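PDB 4M9Q: ARF-like GTPase, which belongs to the Arf-like family of small P-loop G proteins and holds phosphoaminophosphonic acid-guanylate ester and a magnesium ion in its nucleotide pocket. Local coordinates for residues T19-S23 against C144-M148; T35-S40 against V52-G56. One frame throughout, in Å; residues are numbered along the deposited sequence.

Contact 1 of 2, residues T19-S23 against C144-M148; sequences TLLNS and CTAKM. With GNP (phosphoaminophosphonic acid-guanylate ester), chain D.
Ala146 is the centre of this contact and has the most surface covered. It sits in the irregular loop 144-148, facing one side of the helix that carries 19-23. The nearest backbone approach is Leu20 to Ala146, with CA atoms 4.7 Å apart. The CB of Ala146 lies 3.7 Å from Leu20 CA and 3.9 Å from Leu20 CB. Leu20 is t at chi1, and its CD1 lies 4.3 Å from Cys144 SG. One turn along the helix, Ser23 (chi1 m) gives a hydrogen bond from OG to Ala146 O, 2.7 Å. Thr19, also m, points its CB toward the loop. Its CG2 is 3.7 Å from Ala146 O and 4.1 Å from Lys147 CB. The same rotamer turns OG1 to the nucleotide. Thr19 N and OG1 both donate to GNP O2A, at 2.8 and 2.7 Å. On the loop side, Lys147 N donates to GNP O6 at 3.2 Å. Asn113 accepts the Ala146 amide, and Asp116 also binds GNP. The helix following the P-loop thus meets the Thr-Ala-Lys loop, which corresponds to the G5 (SAK) motif of the guanine-base pocket in Ras-like G proteins.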
loop_
_atom_site.group_PDB
_atom_site.type_symbol
_atom_site.label_atom_id
_atom_site.label_comp_id
_atom_site.label_asym_id
_atom_site.label_seq_id
_atom_site.Cartn_x
_atom_site.Cartn_y
_atom_site.Cartn_z
ATOM N N THR A 19 5.833 -8.091 6.132
ATOM C CA THR A 19 5.309 -8.593 7.411
ATOM C C THR A 19 3.816 -8.276 7.531
ATOM O O THR A 19 3.025 -9.060 8.005
ATOM C CB THR A 19 6.077 -7.981 8.582
ATOM O OG1 THR A 19 7.497 -8.131 8.351
ATOM C CG2 THR A 19 5.704 -8.655 9.943
ATOM N N LEU A 20 3.431 -7.109 7.055
ATOM C CA LEU A 20 2.044 -6.698 7.117
ATOM C C LEU A 20 1.198 -7.575 6.207
ATOM O O LEU A 20 0.152 -8.085 6.580
ATOM C CB LEU A 20 1.936 -5.235 6.755
ATOM C CG LEU A 20 0.557 -4.638 6.968
ATOM C CD1 LEU A 20 0.727 -3.187 7.426
ATOM C CD2 LEU A 20 -0.243 -4.777 5.680
ATOM N N LEU A 21 1.703 -7.852 5.032
ATOM C CA LEU A 21 0.988 -8.743 4.146
ATOM C C LEU A 21 0.797 -10.117 4.729
ATOM O O LEU A 21 -0.297 -10.639 4.678
ATOM C CB LEU A 21 1.722 -8.885 2.836
ATOM C CG LEU A 21 0.877 -9.622 1.804
ATOM C CD1 LEU A 21 -0.531 -8.994 1.809
ATOM C CD2 LEU A 21 1.543 -9.610 0.442
ATOM N N ASN A 22 1.860 -10.719 5.258
ATOM C CA ASN A 22 1.749 -11.973 5.977
ATOM C C ASN A 22 0.698 -11.878 7.064
ATOM O O ASN A 22 -0.211 -12.676 7.096
ATOM C CB ASN A 22 3.094 -12.433 6.589
ATOM C CG ASN A 22 4.137 -12.786 5.524
ATOM O OD1 ASN A 22 3.802 -13.069 4.350
ATOM N ND2 ASN A 22 5.403 -12.739 5.906
ATOM N N SER A 23 0.777 -10.882 7.927
ATOM C CA SER A 23 -0.126 -10.812 9.074
ATOM C C SER A 23 -1.562 -10.592 8.667
ATOM O O SER A 23 -2.477 -10.990 9.365
ATOM C CB SER A 23 0.319 -9.703 10.022
ATOM O OG SER A 23 1.536 -10.099 10.658
ATOM N N CYS A 144 -0.529 0.768 13.550
ATOM C CA CYS A 144 -0.631 -0.672 13.634
ATOM C C CYS A 144 0.682 -1.291 14.033
ATOM O O CYS A 144 1.721 -0.622 14.159
ATOM C CB CYS A 144 -1.049 -1.253 12.288
ATOM S SG CYS A 144 0.229 -1.003 11.053
ATOM N N THR A 145 0.618 -2.605 14.232
ATOM C CA THR A 145 1.773 -3.431 14.585
ATOM C C THR A 145 1.683 -4.710 13.785
ATOM O O THR A 145 0.973 -5.639 14.122
ATOM C CB THR A 145 1.732 -3.713 16.102
ATOM O OG1 THR A 145 1.710 -2.453 16.746
ATOM C CG2 THR A 145 2.928 -4.517 16.580
ATOM N N ALA A 146 2.348 -4.699 12.660
ATOM C CA ALA A 146 2.325 -5.795 11.714
ATOM C C ALA A 146 2.986 -7.004 12.371
ATOM O O ALA A 146 2.697 -8.119 11.993
ATOM C CB ALA A 146 3.089 -5.394 10.449
ATOM N N LYS A 147 3.899 -6.791 13.303
ATOM C CA LYS A 147 4.568 -7.891 13.994
ATOM C C LYS A 147 4.173 -7.928 15.460
ATOM O O LYS A 147 4.922 -7.459 16.319
ATOM C CB LYS A 147 6.101 -7.757 13.876
ATOM C CG LYS A 147 6.873 -9.031 14.219
ATOM C CD LYS A 147 8.376 -8.800 14.296
ATOM C CE LYS A 147 9.136 -10.023 14.828
ATOM N NZ LYS A 147 10.004 -9.734 16.019
ATOM N N MET A 148 3.021 -8.506 15.758
ATOM C CA MET A 148 2.594 -8.695 17.171
ATOM C C MET A 148 3.484 -9.773 17.839
ATOM O O MET A 148 4.135 -10.576 17.151
ATOM C CB MET A 148 1.095 -9.043 17.274
ATOM C CG MET A 148 0.142 -7.907 16.894
ATOM S SD MET A 148 -0.044 -6.603 18.140
ATOM C CE MET A 148 -1.473 -7.169 19.084
HETATM P PG GNP D . 11.441 -4.323 1.809
HETATM O O1G GNP D . 10.933 -5.803 1.391
HETATM O O2G GNP D . 10.526 -3.209 1.193
HETATM O O3G GNP D . 12.938 -4.247 1.455
HETATM N N3B GNP D . 11.164 -4.173 3.479
HETATM P PB GNP D . 9.614 -4.518 4.055
HETATM O O1B GNP D . 8.897 -5.713 3.240
HETATM O O2B GNP D . 8.850 -3.223 4.007
HETATM O O3A GNP D . 9.932 -4.892 5.566
HETATM P PA GNP D . 9.649 -6.264 6.318
HETATM O O1A GNP D . 10.650 -7.154 5.691
HETATM O O2A GNP D . 8.184 -6.519 6.253
HETATM O "O5'" GNP D . 10.067 -5.809 7.791
HETATM C "C5'" GNP D . 11.336 -5.144 7.994
HETATM C "C4'" GNP D . 11.863 -5.411 9.429
HETATM O "O4'" GNP D . 10.910 -4.821 10.326
HETATM C "C3'" GNP D . 11.848 -6.877 9.837
HETATM O "O3'" GNP D . 12.728 -7.155 10.925
HETATM C "C2'" GNP D . 10.497 -7.069 10.435
HETATM O "O2'" GNP D . 10.400 -8.119 11.352
HETATM C "C1'" GNP D . 10.350 -5.788 11.195
HETATM N N9 GNP D . 8.981 -5.402 11.546
HETATM C C8 GNP D . 7.953 -5.378 10.699
HETATM N N7 GNP D . 6.852 -4.915 11.307
HETATM C C5 GNP D . 7.174 -4.656 12.578
HETATM C C6 GNP D . 6.420 -4.164 13.744
HETATM O O6 GNP D . 5.206 -3.895 13.675
HETATM N N1 GNP D . 7.088 -4.003 14.866
HETATM C C2 GNP D . 8.423 -4.284 14.983
HETATM N N2 GNP D . 8.978 -4.096 16.183
HETATM N N3 GNP D . 9.191 -4.743 13.960
HETATM C C4 GNP D . 8.588 -4.974 12.745
#

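Contact 2 of 2, residues T35-S40 against V52-G56; sequences TFGFNS and VFDLG. With MG (magnesium ion), chain E; GNP (phosphoaminophosphonic acid-guanylate ester), chain D.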
loop_
_atom_site.group_PDB
_atom_site.type_symbol
_atom_site.label_atom_id
_atom_site.label_comp_id
_atom_site.label_asym_id
_atom_site.label_seq_id
_atom_site.Cartn_x
_atom_site.Cartn_y
_atom_site.Cartn_z
ATOM N N THR A 35 12.582 -7.649 0.207
ATOM C CA THR A 35 11.973 -8.061 -1.030
ATOM C C THR A 35 12.728 -7.434 -2.204
ATOM O O THR A 35 12.703 -6.226 -2.394
ATOM C CB THR A 35 10.517 -7.623 -0.989
ATOM O OG1 THR A 35 9.955 -8.106 0.244
ATOM C CG2 THR A 35 9.742 -8.121 -2.199
ATOM N N PHE A 36 13.451 -8.256 -2.956
ATOM C CA PHE A 36 14.075 -7.826 -4.212
ATOM C C PHE A 36 13.249 -8.400 -5.347
ATOM O O PHE A 36 13.715 -9.275 -6.054
ATOM C CB PHE A 36 15.503 -8.364 -4.353
ATOM C CG PHE A 36 16.515 -7.705 -3.463
ATOM C CD1 PHE A 36 16.570 -7.989 -2.103
ATOM C CD2 PHE A 36 17.460 -6.844 -3.996
ATOM C CE1 PHE A 36 17.525 -7.398 -1.296
ATOM C CE2 PHE A 36 18.423 -6.260 -3.194
ATOM C CZ PHE A 36 18.451 -6.531 -1.842
ATOM N N GLY A 37 11.998 -7.977 -5.452
ATOM C CA GLY A 37 11.119 -8.392 -6.528
ATOM C C GLY A 37 9.770 -8.015 -5.971
ATOM O O GLY A 37 9.611 -6.852 -5.502
ATOM N N PHE A 38 8.853 -8.987 -5.968
ATOM C CA PHE A 38 7.620 -8.856 -5.261
ATOM C C PHE A 38 6.942 -10.180 -4.838
ATOM O O PHE A 38 7.181 -11.285 -5.403
ATOM C CB PHE A 38 6.647 -8.061 -6.129
ATOM C CG PHE A 38 6.045 -8.850 -7.260
ATOM C CD1 PHE A 38 4.873 -9.582 -7.068
ATOM C CD2 PHE A 38 6.606 -8.826 -8.499
ATOM C CE1 PHE A 38 4.291 -10.312 -8.119
ATOM C CE2 PHE A 38 6.048 -9.572 -9.554
ATOM C CZ PHE A 38 4.880 -10.303 -9.362
ATOM N N ASN A 39 6.062 -10.022 -3.859
ATOM C CA ASN A 39 5.168 -11.063 -3.393
ATOM C C ASN A 39 3.755 -10.647 -3.827
ATOM O O ASN A 39 3.451 -9.468 -3.918
ATOM C CB ASN A 39 5.281 -11.140 -1.861
ATOM C CG ASN A 39 6.742 -11.312 -1.377
ATOM O OD1 ASN A 39 7.433 -12.251 -1.766
ATOM N ND2 ASN A 39 7.193 -10.420 -0.500
ATOM N N SER A 40 2.884 -11.611 -4.055
ATOM C CA SER A 40 1.556 -11.390 -4.627
ATOM C C SER A 40 0.652 -12.325 -3.907
ATOM O O SER A 40 0.940 -13.501 -3.853
ATOM C CB SER A 40 1.607 -11.771 -6.114
ATOM O OG SER A 40 0.356 -11.862 -6.746
ATOM N N VAL A 52 -3.199 -8.368 -3.898
ATOM C CA VAL A 52 -2.216 -7.496 -3.290
ATOM C C VAL A 52 -0.801 -7.727 -3.810
ATOM O O VAL A 52 -0.288 -8.806 -3.727
ATOM C CB VAL A 52 -2.181 -7.668 -1.771
ATOM C CG1 VAL A 52 -1.358 -6.566 -1.146
ATOM C CG2 VAL A 52 -3.592 -7.645 -1.225
ATOM N N PHE A 53 -0.183 -6.694 -4.351
ATOM C CA PHE A 53 1.207 -6.746 -4.807
ATOM C C PHE A 53 2.139 -6.073 -3.771
ATOM O O PHE A 53 2.071 -4.883 -3.553
ATOM C CB PHE A 53 1.312 -6.061 -6.136
ATOM C CG PHE A 53 0.683 -6.836 -7.257
ATOM C CD1 PHE A 53 -0.508 -6.416 -7.845
ATOM C CD2 PHE A 53 1.305 -7.985 -7.756
ATOM C CE1 PHE A 53 -1.051 -7.109 -8.901
ATOM C CE2 PHE A 53 0.722 -8.710 -8.807
ATOM C CZ PHE A 53 -0.465 -8.269 -9.378
ATOM N N ASP A 54 2.971 -6.867 -3.125
ATOM C CA ASP A 54 3.918 -6.372 -2.153
ATOM C C ASP A 54 5.243 -6.118 -2.871
ATOM O O ASP A 54 5.936 -7.042 -3.221
ATOM C CB ASP A 54 4.048 -7.400 -1.031
ATOM C CG ASP A 54 5.293 -7.195 -0.168
ATOM O OD1 ASP A 54 5.766 -6.045 -0.007
ATOM O OD2 ASP A 54 5.808 -8.200 0.368
ATOM N N LEU A 55 5.559 -4.867 -3.145
ATOM C CA LEU A 55 6.732 -4.515 -3.911
ATOM C C LEU A 55 7.867 -4.173 -2.978
ATOM O O LEU A 55 7.647 -3.577 -1.929
ATOM C CB LEU A 55 6.431 -3.297 -4.767
ATOM C CG LEU A 55 5.707 -3.542 -6.090
ATOM C CD1 LEU A 55 5.011 -4.910 -6.160
ATOM C CD2 LEU A 55 4.749 -2.417 -6.411
ATOM N N GLY A 56 9.084 -4.496 -3.366
ATOM C CA GLY A 56 10.246 -4.096 -2.577
ATOM C C GLY A 56 10.352 -2.595 -2.494
ATOM O O GLY A 56 9.989 -1.911 -3.450
HETATM MG MG MG E . 9.286 -6.912 1.710
HETATM P PG GNP D . 11.441 -4.323 1.809
HETATM O O1G GNP D . 10.933 -5.803 1.391
HETATM O O2G GNP D . 10.526 -3.209 1.193
HETATM O O3G GNP D . 12.938 -4.247 1.455
HETATM N N3B GNP D . 11.164 -4.173 3.479
HETATM P PB GNP D . 9.614 -4.518 4.055
HETATM O O1B GNP D . 8.897 -5.713 3.240
HETATM O O2B GNP D . 8.850 -3.223 4.007
HETATM O O3A GNP D . 9.932 -4.892 5.566
HETATM P PA GNP D . 9.649 -6.264 6.318
HETATM O O1A GNP D . 10.650 -7.154 5.691
HETATM O O2A GNP D . 8.184 -6.519 6.253
HETATM O "O5'" GNP D . 10.067 -5.809 7.791
HETATM C "C5'" GNP D . 11.336 -5.144 7.994
HETATM C "C4'" GNP D . 11.863 -5.411 9.429
HETATM O "O4'" GNP D . 10.910 -4.821 10.326
HETATM C "C3'" GNP D . 11.848 -6.877 9.837
HETATM O "O3'" GNP D . 12.728 -7.155 10.925
HETATM C "C2'" GNP D . 10.497 -7.069 10.435
HETATM O "O2'" GNP D . 10.400 -8.119 11.352
HETATM C "C1'" GNP D . 10.350 -5.788 11.195
HETATM N N9 GNP D . 8.981 -5.402 11.546
HETATM C C8 GNP D . 7.953 -5.378 10.699
HETATM N N7 GNP D . 6.852 -4.915 11.307
HETATM C C5 GNP D . 7.174 -4.656 12.578
HETATM C C6 GNP D . 6.420 -4.164 13.744
HETATM O O6 GNP D . 5.206 -3.895 13.675
HETATM N N1 GNP D . 7.088 -4.003 14.866
HETATM C C2 GNP D . 8.423 -4.284 14.983
HETATM N N2 GNP D . 8.978 -4.096 16.183
HETATM N N3 GNP D . 9.191 -4.743 13.960
HETATM C C4 GNP D . 8.588 -4.974 12.745
HETATM O O HOH W 1 8.289 -5.724 0.391
HETATM O O HOH W 2 10.323 -8.090 3.084
#
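Magnesium joins the two segments at the switch regions of this small G protein. Thr35, the threonine of the first switch, binds the ion through OG1 at 2.0 Å, and its N donates to GNP O1G at 2.7 Å. GNP O1G and O1B, two waters and Thr18 are the other ligands. Asp54 opens the DxxG motif and reaches the metal through water 1, which donates to Asp54 OD1 at 2.6 Å. Asp54 OD2 accepts from Asn39 ND2 at 2.8 Å and is also hydrogen-bonded to Thr18. Behind the site runs the antiparallel interswitch hairpin, its short strand segments 4.7 Å apart at 164°. In the hydrogen-bonded pair, Asn39 N donates to Asp54 O at 3.1 Å and Asp54 N to Asn39 O at 2.8 Å. Gly56 N bonds Gly37 O at 3.2 Å. Phe38, Ser40, Phe53 and Leu55 occupy the face opposite Asn39 and Asp54. There the edge of the Phe53 ring meets the face of Phe38, offset, with centroids 5.7 Å apart. Phe38 CB packs on Leu55 CD1 at 3.6 Å. Just before the DxxG glycine, Gly57, Gly56 CA makes a CA-H...O contact of 3.3 Å with Thr35 O.

Overall arrangement
From the N terminus, strand 3-10 leads through the P-loop to helix 17-24, the first half of contact 1. The chain then passes residues 35-40, turns through the hairpin and returns along 52-56. Contact 2 closes this short loop of 11 intervening residues. Three more strands and two helices follow before the chain reaches 144-148, where contact 1 closes a loop of 120 residues. Contact 2 is nested inside it. The centres are about 15 Å apart. Both touch the same GNP: contact 1 at the base and the alpha-phosphate, contact 2 at the gamma-phosphate, beside the magnesium. Helix 17-24 bridges them: Leu21 CD2 packs 3.7 Å from Asp54 CB, and Leu21 CD1 lies 3.9 Å from Val52 CG1.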